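Local coordinates for conserved domain protein (PDB 2FI0), which is of unknown function but belongs to the DUF1858 family and folds as a small helical protein with a two-stranded parallel sheet, at residues N7-S12 with V50-G55; P23-I28 with N73-I78. All coordinates share one frame; numbering follows the deposited sequence.

In the fold
From the N terminus the chain enters strand 8-10, runs on through helix 15-21 and reaches 23-28, the first half of contact 2. Two further short helices, 40-43 and 46-49, lead to 50-55, where contact 1 closes the long, strand-free loop that began at 7-12. Helix 63-72 then brings the chain to 73-78, which closes contact 2 against 23-28. The segments alternate, so the two closures cross rather than nest. They meet at the parallel pair of strands 8-10 and 76-78, where Ile-9 touches Tyr-75. Contact 1 ties the sheet to helix 52-59, and contact 2 ties the turn that leads into strand 76-78 to 23-28, around the start of helix 26-29.

Contact 1: N7-S12 with V50-G55; sequences NIIDVS and VSLKQG
Val-11, just past strand 8-10, meets Leu-52 and Lys-53 in the first turn of helix 52-59, joining the end of the parallel strand to a capped helix N terminus in the DUF1858 domain. Lys-53 N donates to Val-11 O (3.0 Å), in the carbonyl plane with an N-H...O angle of 151°, so a backbone amide of the first turn finds its acceptor in the strand's extension. Ser-51 is the N-cap: its OG accepts from Gln-54 N at 3.1 Å, and Gln-54 OE1 in return accepts from Ser-51 N, completing a capping box.

Leu-52 can be followed outward. Its CB lies 3.9 Å from Val-11 CB; CG stands anti to the carbonyl carbon (chi1 -71°), and CD1 beyond it reaches both Val-11 CG1 and, at 3.9 Å, Ile-9 CG2. The leucine crosses both side chains at about a right angle, and its branched end suits this buried place, where Phe-34 and Val-15 also touch it. Lys-53 suits the border of the core: its aliphatic CE passes Val-11 CG2, while NZ forms a salt bridge with Asp-81 and a hydrogen bond to Gly-79 O near the C terminus.

Asp-10 shapes the exit from the strand as an Asx turn, its OD1 accepting from Ser-12 N and, at 2.6 Å, from Ser-12 OG, both on the same face of the carboxylate plane. A water bridges the backbones, donating to Asp-10 O and accepting from Leu-52 N at 3.0 Å.

Contact 2: P23-I28 with N73-I78; sequences PEVLEI and NGYEVI
A Schellman motif ends helix 63-72, and the turn into strand 76-78 presents Asn-73 and Tyr-75 to Glu-24, Val-25 and Ile-28 of 23-28. Gly-74 is the C-prime residue, and its positive phi (104°) is readily adopted without a side chain.

Tyr-75 carries the contact. Val-25 CG2 lies over one ring face, offset toward the rim, in a CH-pi contact 4.2 Å from the ring centroid. The methyl is anti to the backbone N and comes closest to CZ and CE2. Ile-28 CD1 approaches CE2 obliquely at 3.8 Å and also meets Asn-73 CB at 3.5 Å, the isoleucine and asparagine reaching toward each other tip to tip. Asparagine suits the helix end because its ND2 bonds back to Thr-69 O while CB offers the isoleucine a carbon surface.

At the ring edge, Tyr-75 OH donates to the anti lone pair of Glu-24 OE2 (2.8 Å), with carboxylate and ring planes only 14° apart. Tyrosine thus combines an apolar face for the valine with a polar tip for the glutamate; the phenol's proton would stabilise negative charge on that carboxylate.

Contact 1: N7-S12 with V50-G55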
# COMPACT_ATOMS: atom_id res chain seq x y z
N ASN A 7 7.68 -9.26 5.41
CA ASN A 7 6.41 -8.53 5.47
C ASN A 7 6.55 -7.06 5.90
O ASN A 7 5.73 -6.53 6.62
CB ASN A 7 5.39 -9.31 6.33
CG ASN A 7 5.06 -10.69 5.75
OD1 ASN A 7 4.54 -10.80 4.64
ND2 ASN A 7 5.42 -11.75 6.48
N ILE A 8 7.60 -6.40 5.41
CA ILE A 8 7.84 -4.99 5.66
C ILE A 8 7.27 -4.20 4.48
O ILE A 8 7.55 -4.53 3.33
CB ILE A 8 9.36 -4.72 5.83
CG1 ILE A 8 9.90 -5.44 7.07
CG2 ILE A 8 9.66 -3.23 5.90
CD1 ILE A 8 11.40 -5.61 7.05
N ILE A 9 6.47 -3.19 4.78
CA ILE A 9 5.85 -2.34 3.77
C ILE A 9 6.29 -0.90 3.97
O ILE A 9 6.16 -0.34 5.05
CB ILE A 9 4.31 -2.46 3.79
CG1 ILE A 9 3.92 -3.86 3.32
CG2 ILE A 9 3.66 -1.37 2.90
CD1 ILE A 9 2.45 -4.20 3.44
N ASP A 10 6.85 -0.33 2.92
CA ASP A 10 7.32 1.04 2.92
C ASP A 10 6.22 1.89 2.26
O ASP A 10 5.86 1.67 1.10
CB ASP A 10 8.64 1.12 2.15
CG ASP A 10 9.34 2.45 2.32
OD1 ASP A 10 8.66 3.47 2.57
OD2 ASP A 10 10.59 2.48 2.20
N VAL A 11 5.66 2.83 3.02
CA VAL A 11 4.56 3.65 2.51
C VAL A 11 5.08 4.82 1.68
O VAL A 11 4.30 5.61 1.17
CB VAL A 11 3.61 4.15 3.65
CG1 VAL A 11 2.92 2.98 4.34
CG2 VAL A 11 4.34 5.01 4.68
N SER A 12 6.41 4.94 1.56
CA SER A 12 7.02 6.05 0.84
C SER A 12 7.50 5.71 -0.56
O SER A 12 8.02 6.58 -1.23
CB SER A 12 8.19 6.63 1.64
OG SER A 12 9.34 5.81 1.56
N VAL A 50 2.36 6.90 -7.66
CA VAL A 50 1.82 7.25 -6.35
C VAL A 50 2.28 6.23 -5.29
O VAL A 50 2.26 5.03 -5.53
CB VAL A 50 0.26 7.41 -6.41
CG1 VAL A 50 -0.47 6.08 -6.36
CG2 VAL A 50 -0.22 8.29 -5.30
N SER A 51 2.72 6.73 -4.14
CA SER A 51 3.01 5.88 -2.99
C SER A 51 1.75 5.68 -2.15
O SER A 51 0.71 6.30 -2.43
CB SER A 51 4.11 6.50 -2.14
OG SER A 51 3.70 7.72 -1.58
N LEU A 52 1.83 4.83 -1.13
CA LEU A 52 0.70 4.68 -0.20
C LEU A 52 0.43 5.97 0.55
O LEU A 52 -0.72 6.30 0.85
CB LEU A 52 0.95 3.54 0.80
CG LEU A 52 0.88 2.14 0.19
CD1 LEU A 52 1.20 1.11 1.25
CD2 LEU A 52 -0.49 1.87 -0.39
N LYS A 53 1.49 6.69 0.87
CA LYS A 53 1.35 7.96 1.57
C LYS A 53 0.64 8.99 0.68
O LYS A 53 -0.30 9.63 1.11
CB LYS A 53 2.73 8.45 1.98
CG LYS A 53 2.71 9.56 2.97
CD LYS A 53 4.12 10.07 3.26
CE LYS A 53 5.00 9.02 3.88
NZ LYS A 53 6.22 9.64 4.44
N GLN A 54 1.10 9.13 -0.57
CA GLN A 54 0.47 10.03 -1.55
C GLN A 54 -0.96 9.57 -1.89
O GLN A 54 -1.91 10.35 -1.85
CB GLN A 54 1.31 10.10 -2.83
CG GLN A 54 2.65 10.82 -2.65
CD GLN A 54 3.69 10.45 -3.71
OE1 GLN A 54 3.67 9.36 -4.29
NE2 GLN A 54 4.63 11.35 -3.95
N GLY A 55 -1.09 8.29 -2.20
CA GLY A 55 -2.37 7.69 -2.51
C GLY A 55 -3.44 7.83 -1.44
O GLY A 55 -4.61 8.03 -1.76
O HOH W 1 4.07 2.81 -0.76

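Contact 2: P23-I28 with N73-I78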
# COMPACT_ATOMS: atom_id res chain seq x y z
N PRO A 23 2.49 -9.62 -3.32
CA PRO A 23 1.23 -9.79 -4.09
C PRO A 23 -0.01 -9.96 -3.20
O PRO A 23 -1.08 -9.46 -3.54
CB PRO A 23 1.48 -11.06 -4.93
CG PRO A 23 2.97 -11.24 -4.97
CD PRO A 23 3.54 -10.56 -3.74
N GLU A 24 0.15 -10.62 -2.06
CA GLU A 24 -0.94 -10.83 -1.09
C GLU A 24 -1.50 -9.55 -0.46
O GLU A 24 -2.61 -9.55 0.07
CB GLU A 24 -0.49 -11.73 0.08
CG GLU A 24 0.85 -12.47 -0.10
CD GLU A 24 2.08 -11.56 0.08
OE1 GLU A 24 3.04 -11.74 -0.72
OE2 GLU A 24 2.09 -10.68 1.01
N VAL A 25 -0.74 -8.46 -0.49
CA VAL A 25 -1.20 -7.21 0.11
C VAL A 25 -2.24 -6.49 -0.76
O VAL A 25 -2.95 -5.63 -0.26
CB VAL A 25 -0.03 -6.27 0.47
CG1 VAL A 25 0.41 -5.44 -0.72
CG2 VAL A 25 -0.40 -5.35 1.66
N LEU A 26 -2.33 -6.85 -2.05
CA LEU A 26 -3.28 -6.17 -2.96
C LEU A 26 -4.73 -6.26 -2.47
O LEU A 26 -5.45 -5.27 -2.48
CB LEU A 26 -3.16 -6.73 -4.38
CG LEU A 26 -4.03 -6.08 -5.46
CD1 LEU A 26 -3.77 -4.58 -5.54
CD2 LEU A 26 -3.80 -6.74 -6.81
N GLU A 27 -5.13 -7.44 -2.00
CA GLU A 27 -6.48 -7.68 -1.47
C GLU A 27 -6.81 -6.74 -0.29
O GLU A 27 -7.98 -6.37 -0.08
CB GLU A 27 -6.58 -9.13 -1.00
CG GLU A 27 -7.93 -9.52 -0.40
CD GLU A 27 -7.95 -10.96 0.12
OE1 GLU A 27 -6.95 -11.40 0.73
OE2 GLU A 27 -8.98 -11.64 -0.08
N ILE A 28 -5.79 -6.37 0.47
CA ILE A 28 -5.95 -5.44 1.57
C ILE A 28 -6.08 -4.02 1.05
O ILE A 28 -6.98 -3.30 1.45
CB ILE A 28 -4.78 -5.53 2.57
CG1 ILE A 28 -4.74 -6.93 3.20
CG2 ILE A 28 -4.92 -4.46 3.63
CD1 ILE A 28 -3.43 -7.28 3.86
N ASN A 73 -2.88 -7.31 9.63
CA ASN A 73 -2.75 -8.41 8.67
C ASN A 73 -1.31 -8.94 8.57
O ASN A 73 -0.97 -9.67 7.64
CB ASN A 73 -3.28 -7.96 7.32
CG ASN A 73 -4.80 -7.86 7.29
OD1 ASN A 73 -5.50 -8.87 7.15
ND2 ASN A 73 -5.32 -6.63 7.43
N GLY A 74 -0.46 -8.57 9.52
CA GLY A 74 0.87 -9.17 9.65
C GLY A 74 2.06 -8.36 9.18
O GLY A 74 3.20 -8.83 9.24
N TYR A 75 1.82 -7.13 8.73
CA TYR A 75 2.89 -6.32 8.16
C TYR A 75 3.48 -5.36 9.17
O TYR A 75 2.82 -4.91 10.09
CB TYR A 75 2.39 -5.58 6.93
CG TYR A 75 1.93 -6.52 5.83
CD1 TYR A 75 2.84 -7.01 4.90
CD2 TYR A 75 0.61 -6.91 5.73
CE1 TYR A 75 2.43 -7.88 3.89
CE2 TYR A 75 0.19 -7.78 4.75
CZ TYR A 75 1.10 -8.26 3.83
OH TYR A 75 0.70 -9.11 2.83
N GLU A 76 4.76 -5.05 8.97
CA GLU A 76 5.44 -3.98 9.65
C GLU A 76 5.61 -2.82 8.69
O GLU A 76 6.10 -2.99 7.60
CB GLU A 76 6.81 -4.48 10.11
CG GLU A 76 7.29 -3.82 11.37
CD GLU A 76 6.44 -4.21 12.58
OE1 GLU A 76 6.32 -5.43 12.87
OE2 GLU A 76 5.89 -3.30 13.22
N VAL A 77 5.22 -1.62 9.13
CA VAL A 77 5.18 -0.47 8.26
C VAL A 77 6.37 0.45 8.49
O VAL A 77 6.71 0.75 9.61
CB VAL A 77 3.88 0.29 8.47
CG1 VAL A 77 3.83 1.52 7.58
CG2 VAL A 77 2.69 -0.64 8.19
N ILE A 78 6.98 0.92 7.41
CA ILE A 78 8.08 1.89 7.51
C ILE A 78 7.82 3.03 6.55
O ILE A 78 6.87 2.98 5.78
CB ILE A 78 9.47 1.23 7.24
CG1 ILE A 78 9.60 0.71 5.80
CG2 ILE A 78 9.72 0.08 8.23
CD1 ILE A 78 11.00 0.22 5.48